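Cobalamin biosynthesis protein CobN (Mycobacterium tuberculosis, PDB 7C6O) serves as the large, catalytic subunit of cobaltochelatase, the enzyme that inserts cobalt into the corrin ring during cobalamin biosynthesis. Local coordinates at residues 569-572 with 576-579; 1192-1197 with 1219-1224; 631-636 with 683-688. All blocks are in the same frame, centred on the assembly; numbering follows the deposited sequence.

Contact 1 of 3, residues 569-572 with 576-579; sequences LGMS and GPDA
Met571 and Pro577 supply the apolar part of this buried contact. The methyl CE of Met571 lies 4.1 Å from CG of Pro577, and the thioether chain runs at about a right angle to the proline. Bends at chi2 (-47°) and chi3 (-67°) fold the methionine back on itself, which swings CE round to the ring. Arg604 of helix 595-604 touches both side chains.

Both segments belong to one beta-alpha-beta crossover: strands 551-555 and 586-591 run parallel as neighbours in a mixed sheet, and the loop 569-572 with helix 576-581 lies on the connection between them. Pro577 and Asp578 sit in the first turn of that helix, and the CA atoms of Met571 and Asp578 are 6.4 Å apart.

The second touch sets a backbone oxygen against a side-chain carbon: O of Ser572 rests 3.2 Å from CB of Asp578. With CG anti to the backbone N (chi1 -177°), the Asp578 carboxylate carbon also stays close, 3.4 Å from Ser572 O. The polar carboxylate is paired with arginines: OD1 of Asp578 forms salt bridges with Arg348 and Arg345, and NH1 of Arg345 also hydrogen-bonds to Met571 O, tying loop and helix to the same guanidinium group.

Contact 2 of 3, residues 1192-1197 with 1219-1224; sequences GMAERL and QVLLET
Leu1221 reaches across to Ala1194 and Glu1195, and its branches can be traced outward one atom at a time. CB is still remote, 5.0 Å from CB of Ala1194. With CG beside the backbone N and anti to the carbonyl carbon (chi1 -82°), the branch point comes nearer the facing helix than CB does, 4.1 Å from CB of Ala1194. The tip then divides. CD2 makes the closest approach, 3.8 Å from the same Ala1194 CB, and it also lies 3.8 Å from the backbone N of Glu1195, so one methyl rests on both the alanine and the peptide that follows it. CD1 diverges and remains 5.2 Å from Ala1194 CB.

Val1220 adds a second, looser apolar touch, with CG1 at 4.2 Å from CB of Ala1194. The small alanine thus receives neighbours from two consecutive residues of the other helix. The local axes pass 9.1 Å apart, an ordinary spacing for packed helices, at 149° between their directions, roughly antiparallel.

One turn on, the hydroxyl of Thr1224 is turned back to its own helix: OG1 donates to Val1220 O at 2.8 Å. That carbonyl also accepts from Thr1224 N, and the two donors arrive from opposite faces of its plane.

Helices 1187-1203 and 1211-1226 are consecutive and form an antiparallel helical hairpin near the C-terminus. Met1193 packs on helices 1136-1157, 1162-1174 and 1176-1185, and Glu1223 is salt-bridged to Arg1179 of the last of these. The hairpin therefore sits in an all-helical region that follows strand 1107-1110, the final strand of the chain.

Contact 3 of 3, residues 631-636 with 683-688; sequences QLLDEH and LHVDGW
Leu633 makes every close approach of this contact through one methyl, CD1, which meets Val685 and Asp686 of the facing helix. The apolar part is Leu633 CD1 against CG1 of Val685 at 4.1 Å, the two side chains inclined to one another. An extended leucine explains the reach: CG is anti to the carbonyl carbon (chi1 -67°) and the chain stays straight at chi2 (-177°), carrying CD1 across backbones whose nearest CA atoms, Leu633 and Asp686, are 7.8 Å apart. Leu682 and Leu689 also touch Leu633, while Leu629 touches Val685, so the apolar seam continues along helices 624-642 and 675-694. These two long helices belong to a mainly helical part of the chain, and the centre of the contact lies about 42 Å from the centre of the chain.

The mixed apolar-polar part is the same CD1 at 3.5 Å from OD1 of Asp686. The leucine and aspartate pass alongside each other in opposite directions. Although the first bond of the Asp686 side chain does not aim at the other helix, its carboxylate end comes nearer.

Ionic pairing involves a third party. Arg750 forms salt bridges with OD1 of Asp686 through NE and with OD1 of Asp634 through NH2. Through these two bridges one guanidinium links both helices; the two oxygens, 6.2 Å apart, carry like charges that it would be expected to offset.

How the contacts relate
Contact 1 is the core member of the set: its touching residues are all buried, and its centre lies about 17 Å from that of the chain, against about 37 Å for contact 2 and 42 Å for contact 3. No helix or strand is shared, and contacts 1 and 3 fall on opposite sides of the chain's centre. Contact 1 joins a loop to a helix beside a sheet; the other two are helix-on-helix. In all three the segments meet through van der Waals contact, but outside arginines tie both sides together in 1 (two on one carboxylate) and 3 (one across two). Contact 2 is only partly buried: Leu1221, which carries it, and Glu1195 are partly exposed.

Contact 1 of 3, residues 569-572 with 576-579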
loop_
_atom_site.group_PDB
_atom_site.type_symbol
_atom_site.label_atom_id
_atom_site.label_comp_id
_atom_site.label_asym_id
_atom_site.label_seq_id
_atom_site.Cartn_x
_atom_site.Cartn_y
_atom_site.Cartn_z
ATOM N N LEU A 569 4.982 9.544 -5.763
ATOM C CA LEU A 569 4.614 10.236 -4.535
ATOM C C LEU A 569 5.418 11.531 -4.504
ATOM O O LEU A 569 6.251 11.784 -5.379
ATOM C CB LEU A 569 4.846 9.371 -3.290
ATOM C CG LEU A 569 6.261 9.091 -2.777
ATOM C CD1 LEU A 569 6.191 8.382 -1.430
ATOM C CD2 LEU A 569 7.059 8.265 -3.766
ATOM N N GLY A 570 5.159 12.354 -3.494
ATOM C CA GLY A 570 5.675 13.709 -3.520
ATOM C C GLY A 570 4.968 14.521 -4.589
ATOM O O GLY A 570 5.601 15.012 -5.531
ATOM N N MET A 571 3.650 14.668 -4.445
ATOM C CA MET A 571 2.820 15.184 -5.525
ATOM C C MET A 571 3.208 16.613 -5.891
ATOM O O MET A 571 3.596 17.417 -5.038
ATOM C CB MET A 571 1.342 15.128 -5.135
ATOM C CG MET A 571 0.903 13.803 -4.512
ATOM S SD MET A 571 1.472 12.338 -5.404
ATOM C CE MET A 571 0.560 12.476 -6.937
ATOM N N SER A 572 3.100 16.917 -7.181
ATOM C CA SER A 572 3.360 18.240 -7.730
ATOM C C SER A 572 2.049 18.917 -8.101
ATOM O O SER A 572 0.969 18.320 -8.042
ATOM C CB SER A 572 4.266 18.157 -8.965
ATOM O OG SER A 572 3.559 17.639 -10.080
ATOM N N GLY A 576 -2.473 14.881 -11.194
ATOM C CA GLY A 576 -3.912 14.754 -11.153
ATOM C C GLY A 576 -4.525 14.757 -9.764
ATOM O O GLY A 576 -5.453 15.523 -9.486
ATOM N N PRO A 577 -4.039 13.890 -8.870
ATOM C CA PRO A 577 -4.593 13.881 -7.506
ATOM C C PRO A 577 -4.462 15.210 -6.791
ATOM O O PRO A 577 -5.328 15.551 -5.976
ATOM C CB PRO A 577 -3.778 12.784 -6.805
ATOM C CG PRO A 577 -3.349 11.883 -7.905
ATOM C CD PRO A 577 -3.092 12.778 -9.080
ATOM N N ASP A 578 -3.410 15.981 -7.080
ATOM C CA ASP A 578 -3.212 17.248 -6.386
ATOM C C ASP A 578 -4.167 18.317 -6.905
ATOM O O ASP A 578 -4.740 19.084 -6.120
ATOM C CB ASP A 578 -1.761 17.702 -6.533
ATOM C CG ASP A 578 -1.468 18.982 -5.773
ATOM O OD1 ASP A 578 -1.070 18.895 -4.591
ATOM O OD2 ASP A 578 -1.633 20.072 -6.358
ATOM N N ALA A 579 -4.348 18.384 -8.226
ATOM C CA ALA A 579 -5.271 19.356 -8.799
ATOM C C ALA A 579 -6.703 19.093 -8.348
ATOM O O ALA A 579 -7.466 20.032 -8.089
ATOM C CB ALA A 579 -5.179 19.332 -10.324
#

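Contact 2 of 3, residues 1192-1197 with 1219-1224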
loop_
_atom_site.group_PDB
_atom_site.type_symbol
_atom_site.label_atom_id
_atom_site.label_comp_id
_atom_site.label_asym_id
_atom_site.label_seq_id
_atom_site.Cartn_x
_atom_site.Cartn_y
_atom_site.Cartn_z
ATOM N N GLY A 1192 -27.098 -6.472 -14.750
ATOM C CA GLY A 1192 -25.728 -6.701 -15.186
ATOM C C GLY A 1192 -25.343 -8.169 -15.189
ATOM O O GLY A 1192 -24.584 -8.618 -16.052
ATOM N N MET A 1193 -25.851 -8.935 -14.217
ATOM C CA MET A 1193 -25.568 -10.369 -14.169
ATOM C C MET A 1193 -26.165 -11.089 -15.369
ATOM O O MET A 1193 -25.490 -11.888 -16.031
ATOM C CB MET A 1193 -26.117 -10.980 -12.880
ATOM C CG MET A 1193 -25.329 -10.679 -11.630
ATOM S SD MET A 1193 -25.896 -11.716 -10.265
ATOM C CE MET A 1193 -27.664 -11.543 -10.414
ATOM N N ALA A 1194 -27.448 -10.840 -15.647
ATOM C CA ALA A 1194 -28.084 -11.466 -16.802
ATOM C C ALA A 1194 -27.387 -11.061 -18.091
ATOM O O ALA A 1194 -27.167 -11.894 -18.979
ATOM C CB ALA A 1194 -29.566 -11.097 -16.851
ATOM N N GLU A 1195 -27.018 -9.785 -18.206
ATOM C CA GLU A 1195 -26.309 -9.324 -19.393
ATOM C C GLU A 1195 -24.963 -10.024 -19.539
ATOM O O GLU A 1195 -24.589 -10.445 -20.642
ATOM C CB GLU A 1195 -26.125 -7.810 -19.327
ATOM C CG GLU A 1195 -26.170 -7.119 -20.674
ATOM C CD GLU A 1195 -26.056 -5.614 -20.549
ATOM O OE1 GLU A 1195 -25.065 -5.140 -19.955
ATOM O OE2 GLU A 1195 -26.965 -4.907 -21.031
ATOM N N ARG A 1196 -24.220 -10.165 -18.438
ATOM C CA ARG A 1196 -22.896 -10.774 -18.522
ATOM C C ARG A 1196 -22.984 -12.255 -18.876
ATOM O O ARG A 1196 -22.169 -12.759 -19.656
ATOM C CB ARG A 1196 -22.135 -10.582 -17.210
ATOM C CG ARG A 1196 -20.664 -10.964 -17.304
ATOM C CD ARG A 1196 -19.888 -9.951 -18.131
ATOM N NE ARG A 1196 -19.619 -8.735 -17.369
ATOM C CZ ARG A 1196 -19.070 -7.638 -17.878
ATOM N NH1 ARG A 1196 -18.737 -7.592 -19.163
ATOM N NH2 ARG A 1196 -18.857 -6.585 -17.104
ATOM N N LEU A 1197 -23.962 -12.967 -18.314
ATOM C CA LEU A 1197 -24.113 -14.382 -18.640
ATOM C C LEU A 1197 -24.530 -14.566 -20.094
ATOM O O LEU A 1197 -24.055 -15.485 -20.773
ATOM C CB LEU A 1197 -25.117 -15.035 -17.690
ATOM C CG LEU A 1197 -24.669 -15.081 -16.224
ATOM C CD1 LEU A 1197 -25.850 -15.276 -15.287
ATOM C CD2 LEU A 1197 -23.632 -16.181 -16.018
ATOM N N GLN A 1219 -35.569 -12.795 -20.438
ATOM C CA GLN A 1219 -36.761 -12.336 -19.732
ATOM C C GLN A 1219 -36.392 -11.521 -18.500
ATOM O O GLN A 1219 -37.027 -10.500 -18.210
ATOM C CB GLN A 1219 -37.635 -13.530 -19.344
ATOM C CG GLN A 1219 -38.802 -13.182 -18.429
ATOM C CD GLN A 1219 -39.910 -12.426 -19.140
ATOM O OE1 GLN A 1219 -39.891 -12.271 -20.361
ATOM N NE2 GLN A 1219 -40.888 -11.954 -18.374
ATOM N N VAL A 1220 -35.367 -11.957 -17.761
ATOM C CA VAL A 1220 -34.911 -11.199 -16.598
ATOM C C VAL A 1220 -34.451 -9.809 -17.019
ATOM O O VAL A 1220 -34.769 -8.809 -16.363
ATOM C CB VAL A 1220 -33.801 -11.969 -15.857
ATOM C CG1 VAL A 1220 -33.211 -11.117 -14.744
ATOM C CG2 VAL A 1220 -34.346 -13.277 -15.289
ATOM N N LEU A 1221 -33.701 -9.724 -18.123
ATOM C CA LEU A 1221 -33.316 -8.427 -18.670
ATOM C C LEU A 1221 -34.536 -7.545 -18.905
ATOM O O LEU A 1221 -34.544 -6.365 -18.541
ATOM C CB LEU A 1221 -32.548 -8.608 -19.981
ATOM C CG LEU A 1221 -31.059 -8.940 -19.966
ATOM C CD1 LEU A 1221 -30.485 -8.756 -21.362
ATOM C CD2 LEU A 1221 -30.316 -8.077 -18.960
ATOM N N LEU A 1222 -35.583 -8.114 -19.506
ATOM C CA LEU A 1222 -36.753 -7.326 -19.879
ATOM C C LEU A 1222 -37.533 -6.864 -18.654
ATOM O O LEU A 1222 -37.944 -5.700 -18.578
ATOM C CB LEU A 1222 -37.648 -8.144 -20.812
ATOM C CG LEU A 1222 -38.663 -7.361 -21.645
ATOM C CD1 LEU A 1222 -37.948 -6.391 -22.574
ATOM C CD2 LEU A 1222 -39.553 -8.308 -22.434
ATOM N N GLU A 1223 -37.752 -7.758 -17.684
ATOM C CA GLU A 1223 -38.496 -7.375 -16.490
ATOM C C GLU A 1223 -37.720 -6.388 -15.632
ATOM O O GLU A 1223 -38.324 -5.525 -14.986
ATOM C CB GLU A 1223 -38.853 -8.610 -15.665
ATOM C CG GLU A 1223 -39.801 -9.569 -16.355
ATOM C CD GLU A 1223 -40.182 -10.741 -15.473
ATOM O OE1 GLU A 1223 -39.943 -10.665 -14.249
ATOM O OE2 GLU A 1223 -40.715 -11.738 -16.003
ATOM N N THR A 1224 -36.391 -6.499 -15.606
ATOM C CA THR A 1224 -35.592 -5.596 -14.783
ATOM C C THR A 1224 -35.550 -4.196 -15.381
ATOM O O THR A 1224 -35.593 -3.200 -14.648
ATOM C CB THR A 1224 -34.185 -6.162 -14.606
ATOM O OG1 THR A 1224 -34.273 -7.441 -13.968
ATOM C CG2 THR A 1224 -33.342 -5.236 -13.749
#

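Contact 3 of 3, residues 631-636 with 683-688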
loop_
_atom_site.group_PDB
_atom_site.type_symbol
_atom_site.label_atom_id
_atom_site.label_comp_id
_atom_site.label_asym_id
_atom_site.label_seq_id
_atom_site.Cartn_x
_atom_site.Cartn_y
_atom_site.Cartn_z
ATOM N N GLN A 631 -20.652 -38.568 3.235
ATOM C CA GLN A 631 -21.305 -39.729 3.830
ATOM C C GLN A 631 -20.859 -41.021 3.155
ATOM O O GLN A 631 -20.632 -42.036 3.826
ATOM C CB GLN A 631 -22.822 -39.572 3.744
ATOM C CG GLN A 631 -23.346 -38.271 4.337
ATOM C CD GLN A 631 -24.796 -37.995 3.975
ATOM O OE1 GLN A 631 -25.462 -38.821 3.348
ATOM N NE2 GLN A 631 -25.290 -36.826 4.366
ATOM N N LEU A 632 -20.729 -41.005 1.825
ATOM C CA LEU A 632 -20.311 -42.213 1.117
ATOM C C LEU A 632 -18.856 -42.558 1.417
ATOM O O LEU A 632 -18.500 -43.740 1.499
ATOM C CB LEU A 632 -20.527 -42.048 -0.388
ATOM C CG LEU A 632 -21.980 -41.982 -0.869
ATOM C CD1 LEU A 632 -22.040 -41.894 -2.389
ATOM C CD2 LEU A 632 -22.767 -43.180 -0.367
ATOM N N LEU A 633 -17.999 -41.543 1.581
ATOM C CA LEU A 633 -16.606 -41.804 1.937
ATOM C C LEU A 633 -16.502 -42.490 3.293
ATOM O O LEU A 633 -15.719 -43.433 3.461
ATOM C CB LEU A 633 -15.801 -40.502 1.944
ATOM C CG LEU A 633 -15.588 -39.795 0.605
ATOM C CD1 LEU A 633 -14.701 -38.574 0.785
ATOM C CD2 LEU A 633 -14.998 -40.748 -0.419
ATOM N N ASP A 634 -17.273 -42.020 4.278
ATOM C CA ASP A 634 -17.297 -42.686 5.576
ATOM C C ASP A 634 -17.757 -44.131 5.440
ATOM O O ASP A 634 -17.176 -45.037 6.052
ATOM C CB ASP A 634 -18.208 -41.933 6.545
ATOM C CG ASP A 634 -17.699 -40.547 6.868
ATOM O OD1 ASP A 634 -16.503 -40.273 6.620
ATOM O OD2 ASP A 634 -18.497 -39.733 7.379
ATOM N N GLU A 635 -18.800 -44.365 4.643
ATOM C CA GLU A 635 -19.265 -45.728 4.417
ATOM C C GLU A 635 -18.194 -46.567 3.732
ATOM O O GLU A 635 -18.019 -47.749 4.053
ATOM C CB GLU A 635 -20.550 -45.709 3.589
ATOM C CG GLU A 635 -21.167 -47.079 3.354
ATOM C CD GLU A 635 -22.518 -46.996 2.666
ATOM O OE1 GLU A 635 -23.017 -45.869 2.462
ATOM O OE2 GLU A 635 -23.080 -48.060 2.329
ATOM N N HIS A 636 -17.461 -45.969 2.791
ATOM C CA HIS A 636 -16.375 -46.689 2.132
ATOM C C HIS A 636 -15.321 -47.133 3.137
ATOM O O HIS A 636 -14.816 -48.261 3.066
ATOM C CB HIS A 636 -15.752 -45.813 1.045
ATOM C CG HIS A 636 -14.586 -46.447 0.351
ATOM N ND1 HIS A 636 -13.298 -46.366 0.834
ATOM C CD2 HIS A 636 -14.516 -47.171 -0.791
ATOM C CE1 HIS A 636 -12.484 -47.014 0.020
ATOM N NE2 HIS A 636 -13.198 -47.511 -0.975
ATOM N N LEU A 683 -8.267 -41.174 -1.582
ATOM C CA LEU A 683 -7.422 -40.401 -0.679
ATOM C C LEU A 683 -7.258 -38.973 -1.174
ATOM O O LEU A 683 -7.183 -38.040 -0.367
ATOM C CB LEU A 683 -6.056 -41.073 -0.520
ATOM C CG LEU A 683 -6.068 -42.480 0.080
ATOM C CD1 LEU A 683 -4.646 -42.981 0.284
ATOM C CD2 LEU A 683 -6.844 -42.508 1.387
ATOM N N HIS A 684 -7.207 -38.784 -2.495
ATOM C CA HIS A 684 -7.181 -37.440 -3.061
ATOM C C HIS A 684 -8.520 -36.738 -2.860
ATOM O O HIS A 684 -8.561 -35.540 -2.554
ATOM C CB HIS A 684 -6.813 -37.520 -4.544
ATOM C CG HIS A 684 -7.060 -36.256 -5.310
ATOM N ND1 HIS A 684 -6.453 -35.060 -4.994
ATOM C CD2 HIS A 684 -7.836 -36.010 -6.393
ATOM C CE1 HIS A 684 -6.853 -34.129 -5.843
ATOM N NE2 HIS A 684 -7.693 -34.679 -6.701
ATOM N N VAL A 685 -9.624 -37.471 -3.020
ATOM C CA VAL A 685 -10.947 -36.904 -2.765
ATOM C C VAL A 685 -11.078 -36.500 -1.302
ATOM O O VAL A 685 -11.645 -35.447 -0.982
ATOM C CB VAL A 685 -12.043 -37.904 -3.176
ATOM C CG1 VAL A 685 -13.427 -37.335 -2.889
ATOM C CG2 VAL A 685 -11.906 -38.263 -4.644
ATOM N N ASP A 686 -10.556 -37.334 -0.396
ATOM C CA ASP A 686 -10.562 -37.022 1.032
ATOM C C ASP A 686 -9.917 -35.672 1.310
ATOM O O ASP A 686 -10.476 -34.836 2.031
ATOM C CB ASP A 686 -9.826 -38.117 1.808
ATOM C CG ASP A 686 -10.763 -39.107 2.462
ATOM O OD1 ASP A 686 -11.883 -38.708 2.846
ATOM O OD2 ASP A 686 -10.370 -40.285 2.602
ATOM N N GLY A 687 -8.721 -35.451 0.761
ATOM C CA GLY A 687 -8.040 -34.187 0.982
ATOM C C GLY A 687 -8.773 -33.015 0.361
ATOM O O GLY A 687 -8.854 -31.936 0.956
ATOM N N TRP A 688 -9.321 -33.210 -0.841
ATOM C CA TRP A 688 -10.061 -32.141 -1.508
ATOM C C TRP A 688 -11.309 -31.769 -0.723
ATOM O O TRP A 688 -11.565 -30.588 -0.462
ATOM C CB TRP A 688 -10.426 -32.566 -2.931
ATOM C CG TRP A 688 -11.475 -31.699 -3.568
ATOM C CD1 TRP A 688 -11.309 -30.434 -4.054
ATOM C CD2 TRP A 688 -12.850 -32.038 -3.797
ATOM N NE1 TRP A 688 -12.495 -29.962 -4.565
ATOM C CE2 TRP A 688 -13.456 -30.928 -4.421
ATOM C CE3 TRP A 688 -13.627 -33.172 -3.534
ATOM C CZ2 TRP A 688 -14.803 -30.919 -4.785
ATOM C CZ3 TRP A 688 -14.964 -33.161 -3.897
ATOM C CH2 TRP A 688 -15.537 -32.042 -4.517
#